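Local structure of hypothetical protein PH1109 (Pyrococcus horikoshii, 2D59) at residues A102-F107 with G124-A129; W106-T111 with R131-E136; D76-V81 with I98-K103. The protein is of unknown function but belongs to the CoA-binding domain family, whose Rossmann-type fold stacks helices against a parallel beta sheet. All coordinates share one frame; numbering follows the deposited sequence.

Interaction 1: A102-F107 with G124-A129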
ATOM      1  N   ALA A 102      -8.022   2.201  -8.144  1.00 31.23           N
ATOM      2  CA  ALA A 102      -6.589   2.039  -7.926  1.00 30.89           C
ATOM      3  C   ALA A 102      -6.000   1.177  -9.036  1.00 30.57           C
ATOM      4  O   ALA A 102      -6.727   0.466  -9.728  1.00 30.67           O
ATOM      5  CB  ALA A 102      -6.337   1.398  -6.567  1.00 33.07           C
ATOM      6  N   LYS A 103      -4.684   1.243  -9.201  1.00 27.61           N
ATOM      7  CA  LYS A 103      -3.996   0.473 -10.232  1.00 26.91           C
ATOM      8  C   LYS A 103      -3.254  -0.717  -9.642  1.00 26.54           C
ATOM      9  O   LYS A 103      -3.026  -1.719 -10.323  1.00 24.51           O
ATOM     10  CB  LYS A 103      -2.987   1.358 -10.965  1.00 29.70           C
ATOM     11  CG  LYS A 103      -3.584   2.550 -11.692  1.00 30.84           C
ATOM     12  CD  LYS A 103      -4.402   2.114 -12.893  1.00 35.97           C
ATOM     13  CE  LYS A 103      -4.887   3.317 -13.686  1.00 39.00           C
ATOM     14  NZ  LYS A 103      -5.689   2.916 -14.873  1.00 45.92           N
ATOM     15  N   VAL A 104      -2.879  -0.601  -8.372  1.00 22.44           N
ATOM     16  CA  VAL A 104      -2.126  -1.654  -7.699  1.00 22.01           C
ATOM     17  C   VAL A 104      -2.579  -1.887  -6.263  1.00 23.38           C
ATOM     18  O   VAL A 104      -2.904  -0.944  -5.542  1.00 23.24           O
ATOM     19  CB  VAL A 104      -0.616  -1.293  -7.657  1.00 21.52           C
ATOM     20  CG1 VAL A 104       0.167  -2.363  -6.907  1.00 20.82           C
ATOM     21  CG2 VAL A 104      -0.078  -1.130  -9.070  1.00 25.55           C
ATOM     22  N   VAL A 105      -2.616  -3.153  -5.863  1.00 23.63           N
ATOM     23  CA  VAL A 105      -2.949  -3.515  -4.494  1.00 21.58           C
ATOM     24  C   VAL A 105      -1.647  -4.126  -3.996  1.00 19.18           C
ATOM     25  O   VAL A 105      -1.128  -5.071  -4.591  1.00 19.66           O
ATOM     26  CB  VAL A 105      -4.075  -4.566  -4.414  1.00 23.66           C
ATOM     27  CG1 VAL A 105      -4.350  -4.916  -2.952  1.00 23.13           C
ATOM     28  CG2 VAL A 105      -5.335  -4.024  -5.063  1.00 31.71           C
ATOM     29  N   TRP A 106      -1.109  -3.569  -2.923  1.00 18.47           N
ATOM     30  CA  TRP A 106       0.149  -4.047  -2.378  1.00 17.00           C
ATOM     31  C   TRP A 106      -0.039  -4.652  -0.992  1.00 16.21           C
ATOM     32  O   TRP A 106      -0.309  -3.938  -0.029  1.00 18.68           O
ATOM     33  CB  TRP A 106       1.145  -2.883  -2.317  1.00 17.02           C
ATOM     34  CG  TRP A 106       2.550  -3.280  -1.972  1.00 17.55           C
ATOM     35  CD1 TRP A 106       2.961  -3.960  -0.861  1.00 18.20           C
ATOM     36  CD2 TRP A 106       3.736  -2.993  -2.728  1.00 15.10           C
ATOM     37  NE1 TRP A 106       4.325  -4.112  -0.877  1.00 16.78           N
ATOM     38  CE2 TRP A 106       4.827  -3.526  -2.008  1.00 15.78           C
ATOM     39  CE3 TRP A 106       3.983  -2.330  -3.939  1.00 15.93           C
ATOM     40  CZ2 TRP A 106       6.148  -3.427  -2.462  1.00 17.28           C
ATOM     41  CZ3 TRP A 106       5.298  -2.229  -4.390  1.00 18.03           C
ATOM     42  CH2 TRP A 106       6.363  -2.774  -3.650  1.00 17.12           C
ATOM     43  N   PHE A 107       0.100  -5.974  -0.904  1.00 17.01           N
ATOM     44  CA  PHE A 107      -0.033  -6.690   0.360  1.00 17.71           C
ATOM     45  C   PHE A 107       1.314  -6.734   1.075  1.00 20.48           C
ATOM     46  O   PHE A 107       2.252  -7.384   0.610  1.00 18.10           O
ATOM     47  CB  PHE A 107      -0.512  -8.123   0.108  1.00 17.94           C
ATOM     48  CG  PHE A 107      -1.948  -8.225  -0.337  1.00 16.72           C
ATOM     49  CD1 PHE A 107      -2.976  -8.347   0.597  1.00 18.20           C
ATOM     50  CD2 PHE A 107      -2.271  -8.215  -1.689  1.00 19.37           C
ATOM     51  CE1 PHE A 107      -4.305  -8.462   0.185  1.00 17.65           C
ATOM     52  CE2 PHE A 107      -3.598  -8.330  -2.112  1.00 19.49           C
ATOM     53  CZ  PHE A 107      -4.615  -8.454  -1.171  1.00 20.98           C
ATOM     54  N   GLY A 124      -8.858  -6.210 -12.549  1.00 28.94           N
ATOM     55  CA  GLY A 124      -7.799  -5.607 -13.342  1.00 31.36           C
ATOM     56  C   GLY A 124      -6.687  -4.958 -12.538  1.00 32.11           C
ATOM     57  O   GLY A 124      -5.811  -4.305 -13.102  1.00 34.67           O
ATOM     58  N   LEU A 125      -6.717  -5.136 -11.222  1.00 30.41           N
ATOM     59  CA  LEU A 125      -5.700  -4.562 -10.348  1.00 30.00           C
ATOM     60  C   LEU A 125      -4.428  -5.392 -10.347  1.00 27.38           C
ATOM     61  O   LEU A 125      -4.477  -6.620 -10.286  1.00 28.62           O
ATOM     62  CB  LEU A 125      -6.225  -4.466  -8.913  1.00 29.03           C
ATOM     63  CG  LEU A 125      -7.257  -3.381  -8.603  1.00 35.65           C
ATOM     64  CD1 LEU A 125      -6.567  -2.036  -8.580  1.00 40.04           C
ATOM     65  CD2 LEU A 125      -8.378  -3.409  -9.632  1.00 32.86           C
ATOM     66  N   ILE A 126      -3.288  -4.714 -10.418  1.00 25.71           N
ATOM     67  CA  ILE A 126      -1.999  -5.387 -10.387  1.00 24.71           C
ATOM     68  C   ILE A 126      -1.780  -5.784  -8.933  1.00 23.19           C
ATOM     69  O   ILE A 126      -2.098  -5.014  -8.031  1.00 21.49           O
ATOM     70  CB  ILE A 126      -0.875  -4.444 -10.815  1.00 26.69           C
ATOM     71  CG1 ILE A 126      -1.120  -3.966 -12.247  1.00 29.76           C
ATOM     72  CG2 ILE A 126       0.463  -5.151 -10.715  1.00 26.12           C
ATOM     73  CD1 ILE A 126      -0.143  -2.909 -12.707  1.00 31.41           C
ATOM     74  N   ILE A 127      -1.238  -6.976  -8.707  1.00 22.10           N
ATOM     75  CA  ILE A 127      -1.021  -7.454  -7.348  1.00 22.23           C
ATOM     76  C   ILE A 127       0.442  -7.632  -6.955  1.00 22.36           C
ATOM     77  O   ILE A 127       1.205  -8.334  -7.624  1.00 22.28           O
ATOM     78  CB  ILE A 127      -1.753  -8.797  -7.132  1.00 23.56           C
ATOM     79  CG1 ILE A 127      -3.240  -8.620  -7.448  1.00 28.70           C
ATOM     80  CG2 ILE A 127      -1.578  -9.283  -5.689  1.00 21.46           C
ATOM     81  CD1 ILE A 127      -4.013  -9.909  -7.489  1.00 36.24           C
ATOM     82  N   VAL A 128       0.832  -6.967  -5.874  1.00 21.85           N
ATOM     83  CA  VAL A 128       2.175  -7.104  -5.333  1.00 19.59           C
ATOM     84  C   VAL A 128       1.869  -7.746  -3.989  1.00 21.85           C
ATOM     85  O   VAL A 128       0.983  -7.281  -3.267  1.00 17.12           O
ATOM     86  CB  VAL A 128       2.873  -5.740  -5.130  1.00 17.24           C
ATOM     87  CG1 VAL A 128       4.238  -5.948  -4.482  1.00 17.20           C
ATOM     88  CG2 VAL A 128       3.031  -5.036  -6.474  1.00 18.10           C
ATOM     89  N   ALA A 129       2.562  -8.827  -3.657  1.00 22.03           N
ATOM     90  CA  ALA A 129       2.261  -9.501  -2.403  1.00 20.07           C
ATOM     91  C   ALA A 129       3.454 -10.057  -1.649  1.00 21.79           C
ATOM     92  O   ALA A 129       4.377 -10.646  -2.227  1.00 20.83           O
ATOM     93  CB  ALA A 129       1.242 -10.607  -2.652  1.00 21.33           C
TER
HETATM   94  O   HOH W   1      -4.113  -1.848 -12.890  1.00 33.61           O
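Lys103 O is gripped from two directions where strands 104-107 and 126-129 begin to pair: Ile126 N donates to it at 3.0 Å, and a water that also donates to Gly124 O supplies a second hydrogen. Three further backbone bonds carry the parallel ladder onward, Val105 N to Ile126 O, Val128 N to Val105 O and Phe107 N to Val128 O, the last being the shortest at 2.8 Å. The strand directions differ by 13°.

Side chains then sort by face. On the face of Val104, Trp106, Ile126 and Val128, the indole and a valine methyl form a CH-pi contact: Trp106 CG, anti to the backbone N (chi1 -171°), is set near Val128 CB, and Val128 CG1 stands 3.4 Å from the centroid of the six-membered ring, almost straight over its centre. The other branch, Val128 CG2, turns back to Val104 CG1 at 3.9 Å, while Val104 CG2 meets Ile126 CB. The reverse face is looser: Val105 CG2 lies 4.0 Å from Leu125 CB, Phe107 CB 4.1 Å from Ala129 CB, and Phe107 CD2 has Ile127 CG2 near the ring plane. Helix 114-122, the connection of this beta-alpha-beta crossover, covers the face of Val105 and Phe107, while helix 12-21 packs on that of Trp106. With backbone polar groups between the strands spent on the ladder, both faces can present almost purely hydrocarbon and aromatic surfaces to these helices.

Interaction 2: W106-T111 with R131-E136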
ATOM      1  N   TRP A 106      -1.109  -3.569  -2.923  1.00 18.47           N
ATOM      2  CA  TRP A 106       0.149  -4.047  -2.378  1.00 17.00           C
ATOM      3  C   TRP A 106      -0.039  -4.652  -0.992  1.00 16.21           C
ATOM      4  O   TRP A 106      -0.309  -3.938  -0.029  1.00 18.68           O
ATOM      5  CB  TRP A 106       1.145  -2.883  -2.317  1.00 17.02           C
ATOM      6  CG  TRP A 106       2.550  -3.280  -1.972  1.00 17.55           C
ATOM      7  CD1 TRP A 106       2.961  -3.960  -0.861  1.00 18.20           C
ATOM      8  CD2 TRP A 106       3.736  -2.993  -2.728  1.00 15.10           C
ATOM      9  NE1 TRP A 106       4.325  -4.112  -0.877  1.00 16.78           N
ATOM     10  CE2 TRP A 106       4.827  -3.526  -2.008  1.00 15.78           C
ATOM     11  CE3 TRP A 106       3.983  -2.330  -3.939  1.00 15.93           C
ATOM     12  CZ2 TRP A 106       6.148  -3.427  -2.462  1.00 17.28           C
ATOM     13  CZ3 TRP A 106       5.298  -2.229  -4.390  1.00 18.03           C
ATOM     14  CH2 TRP A 106       6.363  -2.774  -3.650  1.00 17.12           C
ATOM     15  N   PHE A 107       0.100  -5.974  -0.904  1.00 17.01           N
ATOM     16  CA  PHE A 107      -0.033  -6.690   0.360  1.00 17.71           C
ATOM     17  C   PHE A 107       1.314  -6.734   1.075  1.00 20.48           C
ATOM     18  O   PHE A 107       2.252  -7.384   0.610  1.00 18.10           O
ATOM     19  CB  PHE A 107      -0.512  -8.123   0.108  1.00 17.94           C
ATOM     20  CG  PHE A 107      -1.948  -8.225  -0.337  1.00 16.72           C
ATOM     21  CD1 PHE A 107      -2.976  -8.347   0.597  1.00 18.20           C
ATOM     22  CD2 PHE A 107      -2.271  -8.215  -1.689  1.00 19.37           C
ATOM     23  CE1 PHE A 107      -4.305  -8.462   0.185  1.00 17.65           C
ATOM     24  CE2 PHE A 107      -3.598  -8.330  -2.112  1.00 19.49           C
ATOM     25  CZ  PHE A 107      -4.615  -8.454  -1.171  1.00 20.98           C
ATOM     26  N   GLN A 108       1.415  -6.037   2.200  1.00 16.13           N
ATOM     27  CA  GLN A 108       2.648  -6.032   2.975  1.00 18.07           C
ATOM     28  C   GLN A 108       2.767  -7.393   3.668  1.00 17.70           C
ATOM     29  O   GLN A 108       1.854  -8.216   3.595  1.00 20.29           O
ATOM     30  CB  GLN A 108       2.613  -4.906   4.012  1.00 15.95           C
ATOM     31  CG  GLN A 108       2.664  -3.493   3.434  1.00 15.99           C
ATOM     32  CD  GLN A 108       4.077  -3.007   3.167  1.00 17.73           C
ATOM     33  OE1 GLN A 108       4.994  -3.269   3.950  1.00 22.54           O
ATOM     34  NE2 GLN A 108       4.254  -2.272   2.077  1.00 13.56           N
ATOM     35  N   TYR A 109       3.887  -7.628   4.338  1.00 19.62           N
ATOM     36  CA  TYR A 109       4.109  -8.896   5.023  1.00 21.49           C
ATOM     37  C   TYR A 109       2.974  -9.297   5.968  1.00 23.28           C
ATOM     38  O   TYR A 109       2.452  -8.475   6.721  1.00 24.42           O
ATOM     39  CB  TYR A 109       5.430  -8.845   5.798  1.00 24.52           C
ATOM     40  CG  TYR A 109       6.650  -8.694   4.914  1.00 25.05           C
ATOM     41  CD1 TYR A 109       6.891  -9.589   3.873  1.00 30.52           C
ATOM     42  CD2 TYR A 109       7.571  -7.664   5.124  1.00 29.36           C
ATOM     43  CE1 TYR A 109       8.014  -9.465   3.062  1.00 30.31           C
ATOM     44  CE2 TYR A 109       8.701  -7.532   4.315  1.00 30.39           C
ATOM     45  CZ  TYR A 109       8.914  -8.439   3.288  1.00 33.26           C
ATOM     46  OH  TYR A 109      10.034  -8.333   2.490  1.00 37.98           O
ATOM     47  N   ASN A 110       2.601 -10.572   5.901  1.00 24.48           N
ATOM     48  CA  ASN A 110       1.558 -11.144   6.747  1.00 26.27           C
ATOM     49  C   ASN A 110       0.185 -10.482   6.638  1.00 25.60           C
ATOM     50  O   ASN A 110      -0.519 -10.348   7.638  1.00 25.74           O
ATOM     51  CB  ASN A 110       2.010 -11.125   8.211  1.00 33.84           C
ATOM     52  CG  ASN A 110       3.333 -11.839   8.423  1.00 41.25           C
ATOM     53  OD1 ASN A 110       4.365 -11.428   7.893  1.00 53.00           O
ATOM     54  ND2 ASN A 110       3.306 -12.915   9.200  1.00 48.51           N
ATOM     55  N   THR A 111      -0.198 -10.078   5.431  1.00 21.20           N
ATOM     56  CA  THR A 111      -1.500  -9.450   5.224  1.00 20.10           C
ATOM     57  C   THR A 111      -2.258 -10.104   4.069  1.00 20.74           C
ATOM     58  O   THR A 111      -3.437  -9.824   3.854  1.00 22.62           O
ATOM     59  CB  THR A 111      -1.363  -7.951   4.871  1.00 22.30           C
ATOM     60  OG1 THR A 111      -0.850  -7.821   3.539  1.00 18.95           O
ATOM     61  CG2 THR A 111      -0.418  -7.254   5.831  1.00 19.82           C
ATOM     62  N   ARG A 131       5.727  -8.331   0.155  1.00 15.16           N
ATOM     63  CA  ARG A 131       6.895  -7.493  -0.076  1.00 15.33           C
ATOM     64  C   ARG A 131       6.599  -6.224   0.717  1.00 15.90           C
ATOM     65  O   ARG A 131       5.453  -5.975   1.088  1.00 18.07           O
ATOM     66  CB  ARG A 131       7.044  -7.104  -1.554  1.00 16.59           C
ATOM     67  CG  ARG A 131       7.155  -8.244  -2.549  1.00 18.54           C
ATOM     68  CD  ARG A 131       7.508  -7.654  -3.910  1.00 17.74           C
ATOM     69  NE  ARG A 131       7.343  -8.594  -5.015  1.00 21.60           N
ATOM     70  CZ  ARG A 131       8.344  -9.074  -5.747  1.00 20.46           C
ATOM     71  NH1 ARG A 131       9.593  -8.711  -5.490  1.00 24.75           N
ATOM     72  NH2 ARG A 131       8.091  -9.907  -6.747  1.00 23.39           N
ATOM     73  N   CYS A 132       7.627  -5.428   0.973  1.00 14.26           N
ATOM     74  CA  CYS A 132       7.459  -4.177   1.694  1.00 14.52           C
ATOM     75  C   CYS A 132       7.847  -3.040   0.755  1.00 15.01           C
ATOM     76  O   CYS A 132       8.904  -3.091   0.129  1.00 17.84           O
ATOM     77  CB  CYS A 132       8.355  -4.156   2.931  1.00 17.33           C
ATOM     78  SG  CYS A 132       8.375  -2.567   3.781  1.00 18.96           S
ATOM     79  N   MET A 133       7.003  -2.017   0.647  1.00 16.29           N
ATOM     80  CA  MET A 133       7.311  -0.901  -0.247  1.00 14.37           C
ATOM     81  C   MET A 133       8.658  -0.259   0.060  1.00 14.37           C
ATOM     82  O   MET A 133       9.388   0.125  -0.852  1.00 17.45           O
ATOM     83  CB  MET A 133       6.204   0.157  -0.207  1.00 18.72           C
ATOM     84  CG  MET A 133       4.921  -0.271  -0.915  1.00 16.73           C
ATOM     85  SD  MET A 133       3.837   1.129  -1.306  1.00 19.17           S
ATOM     86  CE  MET A 133       4.641   1.763  -2.818  1.00 16.28           C
ATOM     87  N   MET A 134       8.993  -0.144   1.341  1.00 15.91           N
ATOM     88  CA  MET A 134      10.265   0.446   1.729  1.00 18.96           C
ATOM     89  C   MET A 134      11.437  -0.461   1.371  1.00 17.99           C
ATOM     90  O   MET A 134      12.426  -0.010   0.786  1.00 21.32           O
ATOM     91  CB  MET A 134      10.292   0.721   3.231  1.00 17.82           C
ATOM     92  CG  MET A 134      11.647   1.178   3.721  1.00 16.29           C
ATOM     93  SD  MET A 134      11.620   1.613   5.465  1.00 21.48           S
ATOM     94  CE  MET A 134      11.693   0.006   6.209  1.00 25.49           C
ATOM     95  N   ARG A 135      11.329  -1.735   1.741  1.00 15.90           N
ATOM     96  CA  ARG A 135      12.380  -2.700   1.458  1.00 19.46           C
ATOM     97  C   ARG A 135      12.656  -2.772  -0.041  1.00 19.44           C
ATOM     98  O   ARG A 135      13.812  -2.754  -0.470  1.00 19.75           O
ATOM     99  CB  ARG A 135      11.980  -4.088   1.962  1.00 22.45           C
ATOM    100  CG  ARG A 135      13.154  -5.050   2.078  1.00 33.02           C
ATOM    101  CD  ARG A 135      13.472  -5.343   3.540  1.00 48.74           C
ATOM    102  NE  ARG A 135      12.570  -6.345   4.103  1.00 53.81           N
ATOM    103  CZ  ARG A 135      12.487  -6.634   5.399  1.00 59.45           C
ATOM    104  NH1 ARG A 135      11.643  -7.566   5.818  1.00 60.71           N
ATOM    105  NH2 ARG A 135      13.236  -5.982   6.278  1.00 61.14           N
ATOM    106  N   GLU A 136      11.590  -2.864  -0.830  1.00 16.81           N
ATOM    107  CA  GLU A 136      11.728  -2.941  -2.282  1.00 16.56           C
ATOM    108  C   GLU A 136      12.352  -1.667  -2.840  1.00 17.63           C
ATOM    109  O   GLU A 136      13.228  -1.719  -3.710  1.00 18.12           O
ATOM    110  CB  GLU A 136      10.361  -3.180  -2.934  1.00 15.58           C
ATOM    111  CG  GLU A 136       9.750  -4.544  -2.650  1.00 20.87           C
ATOM    112  CD  GLU A 136      10.679  -5.685  -3.018  1.00 22.58           C
ATOM    113  OE1 GLU A 136      11.462  -6.120  -2.151  1.00 23.94           O
ATOM    114  OE2 GLU A 136      10.632  -6.138  -4.181  1.00 22.98           O
TER
HETATM  115  O   HOH W   2      10.138  -6.434   0.347  1.00 19.71           O
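Trp106 NE1 donates to Arg131 O at 2.9 Å across the C-terminal edge of the parallel sheet, where the loop after strand 104-107 meets the N-terminus of helix 133-141 in this Rossmann-type fold. The carbonyl oxygen lies in the plane of the indole, yet the nitrogen sits above the carbonyl plane. Gln108 CA adds a CA-H...O contact to the same oxygen.

The apolar contacts gather on two rings. Met133 CG rests over the indole's six-membered ring, 3.5 Å from the centroid on the face opposite Val128, with SD farther off in an oblique Met-aromatic contact; Glu136 CG touches the edge at CZ2. The Tyr109 ring has Arg131 C over one face, toward the rim, and its CE2 meets Cys132 CB at 3.7 Å.

Among polar groups, Arg135 crosses Tyr109 at about a right angle. Arg131 NH1 forms a salt bridge with Glu136 OE2, and each has a second charged partner, Asp8 and Arg139 respectively. Cys132 is the N-cap, its SG taking a weak bond from Arg135 N. A bend at chi2 (-85°) turns Gln108 CD toward Cys132 CA, and NE2 hydrogen-bonds Asp82 OD1. A water accepts from Cys132 N at 2.8 Å and donates to Tyr109 OH and Glu136 OE1.

Interaction 3: D76-V81 with I98-K103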
ATOM      1  N   ASP A  76      -8.007  13.015  -3.511  1.00 37.44           N
ATOM      2  CA  ASP A  76      -7.082  12.816  -4.623  1.00 35.53           C
ATOM      3  C   ASP A  76      -7.099  11.406  -5.199  1.00 32.90           C
ATOM      4  O   ASP A  76      -7.556  10.464  -4.550  1.00 29.93           O
ATOM      5  CB  ASP A  76      -5.664  13.175  -4.179  1.00 41.95           C
ATOM      6  CG  ASP A  76      -5.539  14.634  -3.783  1.00 43.95           C
ATOM      7  OD1 ASP A  76      -4.454  15.049  -3.329  1.00 45.91           O
ATOM      8  OD2 ASP A  76      -6.541  15.368  -3.923  1.00 56.86           O
ATOM      9  N   LYS A  77      -6.598  11.269  -6.424  1.00 32.32           N
ATOM     10  CA  LYS A  77      -6.559   9.968  -7.079  1.00 34.87           C
ATOM     11  C   LYS A  77      -5.535   9.082  -6.384  1.00 33.55           C
ATOM     12  O   LYS A  77      -4.483   9.552  -5.945  1.00 30.27           O
ATOM     13  CB  LYS A  77      -6.197  10.107  -8.564  1.00 41.05           C
ATOM     14  CG  LYS A  77      -4.734  10.438  -8.848  1.00 47.05           C
ATOM     15  CD  LYS A  77      -4.406  11.907  -8.627  1.00 58.01           C
ATOM     16  CE  LYS A  77      -5.042  12.795  -9.692  1.00 60.61           C
ATOM     17  NZ  LYS A  77      -6.525  12.850  -9.579  1.00 65.82           N
ATOM     18  N   ILE A  78      -5.857   7.800  -6.278  1.00 31.92           N
ATOM     19  CA  ILE A  78      -4.970   6.834  -5.642  1.00 27.98           C
ATOM     20  C   ILE A  78      -4.579   5.784  -6.664  1.00 26.02           C
ATOM     21  O   ILE A  78      -5.430   5.265  -7.384  1.00 28.23           O
ATOM     22  CB  ILE A  78      -5.663   6.149  -4.451  1.00 27.22           C
ATOM     23  CG1 ILE A  78      -5.887   7.178  -3.346  1.00 26.49           C
ATOM     24  CG2 ILE A  78      -4.816   5.003  -3.925  1.00 26.83           C
ATOM     25  CD1 ILE A  78      -4.602   7.824  -2.847  1.00 28.42           C
ATOM     26  N   GLU A  79      -3.288   5.474  -6.727  1.00 27.30           N
ATOM     27  CA  GLU A  79      -2.797   4.482  -7.674  1.00 21.38           C
ATOM     28  C   GLU A  79      -2.432   3.177  -6.977  1.00 26.10           C
ATOM     29  O   GLU A  79      -2.719   2.093  -7.484  1.00 25.48           O
ATOM     30  CB  GLU A  79      -1.590   5.043  -8.422  1.00 23.65           C
ATOM     31  CG  GLU A  79      -1.880   6.384  -9.094  1.00 25.69           C
ATOM     32  CD  GLU A  79      -0.633   7.079  -9.603  1.00 27.00           C
ATOM     33  OE1 GLU A  79       0.334   7.219  -8.825  1.00 25.21           O
ATOM     34  OE2 GLU A  79      -0.622   7.498 -10.777  1.00 31.28           O
ATOM     35  N   VAL A  80      -1.808   3.288  -5.806  1.00 23.72           N
ATOM     36  CA  VAL A  80      -1.404   2.112  -5.044  1.00 19.21           C
ATOM     37  C   VAL A  80      -2.042   2.063  -3.658  1.00 23.81           C
ATOM     38  O   VAL A  80      -2.002   3.037  -2.904  1.00 22.56           O
ATOM     39  CB  VAL A  80       0.139   2.059  -4.850  1.00 19.76           C
ATOM     40  CG1 VAL A  80       0.525   0.797  -4.079  1.00 18.76           C
ATOM     41  CG2 VAL A  80       0.844   2.098  -6.198  1.00 19.86           C
ATOM     42  N   VAL A  81      -2.640   0.925  -3.333  1.00 19.65           N
ATOM     43  CA  VAL A  81      -3.240   0.738  -2.021  1.00 18.36           C
ATOM     44  C   VAL A  81      -2.305  -0.206  -1.267  1.00 19.37           C
ATOM     45  O   VAL A  81      -2.261  -1.412  -1.526  1.00 21.22           O
ATOM     46  CB  VAL A  81      -4.648   0.127  -2.118  1.00 21.25           C
ATOM     47  CG1 VAL A  81      -5.215  -0.090  -0.720  1.00 25.52           C
ATOM     48  CG2 VAL A  81      -5.560   1.058  -2.905  1.00 30.57           C
ATOM     49  N   ILE A  98     -10.963  -1.002  -5.446  1.00 33.87           N
ATOM     50  CA  ILE A  98     -11.617  -1.265  -6.720  1.00 35.74           C
ATOM     51  C   ILE A  98     -12.489  -0.084  -7.093  1.00 33.92           C
ATOM     52  O   ILE A  98     -12.432   0.410  -8.215  1.00 35.48           O
ATOM     53  CB  ILE A  98     -12.519  -2.516  -6.657  1.00 35.96           C
ATOM     54  CG1 ILE A  98     -11.678  -3.735  -6.294  1.00 35.01           C
ATOM     55  CG2 ILE A  98     -13.184  -2.756  -8.003  1.00 35.85           C
ATOM     56  CD1 ILE A  98     -10.534  -3.968  -7.247  1.00 42.09           C
ATOM     57  N   LYS A  99     -13.316   0.352  -6.150  1.00 34.28           N
ATOM     58  CA  LYS A  99     -14.213   1.480  -6.381  1.00 39.37           C
ATOM     59  C   LYS A  99     -13.433   2.764  -6.638  1.00 40.77           C
ATOM     60  O   LYS A  99     -13.836   3.592  -7.449  1.00 40.40           O
ATOM     61  CB  LYS A  99     -15.141   1.682  -5.178  1.00 41.02           C
ATOM     62  CG  LYS A  99     -16.198   0.599  -4.995  1.00 46.75           C
ATOM     63  CD  LYS A  99     -17.011   0.395  -6.269  1.00 53.53           C
ATOM     64  CE  LYS A  99     -18.360  -0.244  -5.981  1.00 55.81           C
ATOM     65  NZ  LYS A  99     -19.251   0.690  -5.237  1.00 55.03           N
ATOM     66  N   LYS A 100     -12.312   2.918  -5.939  1.00 40.07           N
ATOM     67  CA  LYS A 100     -11.466   4.100  -6.075  1.00 36.48           C
ATOM     68  C   LYS A 100     -10.748   4.120  -7.421  1.00 37.47           C
ATOM     69  O   LYS A 100     -10.273   5.165  -7.864  1.00 38.69           O
ATOM     70  CB  LYS A 100     -10.441   4.134  -4.936  1.00 37.92           C
ATOM     71  CG  LYS A 100      -9.527   5.350  -4.929  1.00 35.84           C
ATOM     72  CD  LYS A 100     -10.305   6.637  -4.704  1.00 38.28           C
ATOM     73  CE  LYS A 100      -9.372   7.839  -4.665  1.00 35.89           C
ATOM     74  NZ  LYS A 100     -10.108   9.114  -4.453  1.00 29.50           N
ATOM     75  N   GLY A 101     -10.670   2.961  -8.066  1.00 35.30           N
ATOM     76  CA  GLY A 101     -10.007   2.877  -9.355  1.00 32.30           C
ATOM     77  C   GLY A 101      -8.497   2.774  -9.245  1.00 33.65           C
ATOM     78  O   GLY A 101      -7.768   3.205 -10.141  1.00 32.24           O
ATOM     79  N   ALA A 102      -8.022   2.201  -8.144  1.00 31.23           N
ATOM     80  CA  ALA A 102      -6.589   2.039  -7.926  1.00 30.89           C
ATOM     81  C   ALA A 102      -6.000   1.177  -9.036  1.00 30.57           C
ATOM     82  O   ALA A 102      -6.727   0.466  -9.728  1.00 30.67           O
ATOM     83  CB  ALA A 102      -6.337   1.398  -6.567  1.00 33.07           C
ATOM     84  N   LYS A 103      -4.684   1.243  -9.201  1.00 27.61           N
ATOM     85  CA  LYS A 103      -3.996   0.473 -10.232  1.00 26.91           C
ATOM     86  C   LYS A 103      -3.254  -0.717  -9.642  1.00 26.54           C
ATOM     87  O   LYS A 103      -3.026  -1.719 -10.323  1.00 24.51           O
ATOM     88  CB  LYS A 103      -2.987   1.358 -10.965  1.00 29.70           C
ATOM     89  CG  LYS A 103      -3.584   2.550 -11.692  1.00 30.84           C
ATOM     90  CD  LYS A 103      -4.402   2.114 -12.893  1.00 35.97           C
ATOM     91  CE  LYS A 103      -4.887   3.317 -13.686  1.00 39.00           C
ATOM     92  NZ  LYS A 103      -5.689   2.916 -14.873  1.00 45.92           N
TER
HETATM   93  O   HOH W   3      -5.495   4.956 -10.202  1.00 43.02           O
HETATM   94  O   HOH W   4      -8.143   7.440  -7.866  1.00 43.53           O
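Lys100 reaches across Ile78 at about a right angle, its CE resting 3.8 Å from Ile78 CG1 while CG lies near Ile78 CB. With CG anti to the backbone N (chi1 -178°) and a bend at chi2, the chain runs extended beyond that point and delivers NZ to Asp76 O at 2.9 Å. The ammonium approaches from above the carbonyl plane, 45° out of it, and it also donates to Ile74 O, so two backbone carbonyls hold the charged end.

Beyond this lysine Gly101, with its positive phi, completes a Schellman motif that turns the chain toward strand 104-107 within the beta-alpha-beta unit beginning at strand 80-83. After the turn the backbones draw together: Lys103 N donates to Glu79 O at 2.7 Å, and Ala102 CA makes a CA-H...O contact with Ile78 O.

Val81 points toward segment 98-103, and its CG2 touches Ala102 CB at 3.8 Å, with Ala97 of helix 87-100 packing on both. Two waters also bridge the backbones. One donates to Ile78 O and Gly101 O; the other accepts from Ile78 N and donates to Lys100 O at 3.1 Å.

In the fold
Interactions 1 and 2 both use strand 104-107; interaction 3 lies just before it in the chain and shares Ala102 and Lys103 with interaction 1. Interaction 1 is a buried strand pairing made of regular backbone bonds and hydrocarbon faces. Interaction 2, also buried, shares Trp106, whose ring is covered by Val128 in one contact and Met133 in the other; a salt bridge within segment 131-136 and a helix cap accompany the aromatic packing. Interaction 3, on the other side of the chain's centre and about 17 Å from interaction 2 between centres, is only partly buried, relying on a lysine ammonium, a backbone bond and bridging waters. Segment 76-81 adjoins strand 104-107 through probable bonds from Val104 N to Glu79 O and Trp106 N to Val81 O.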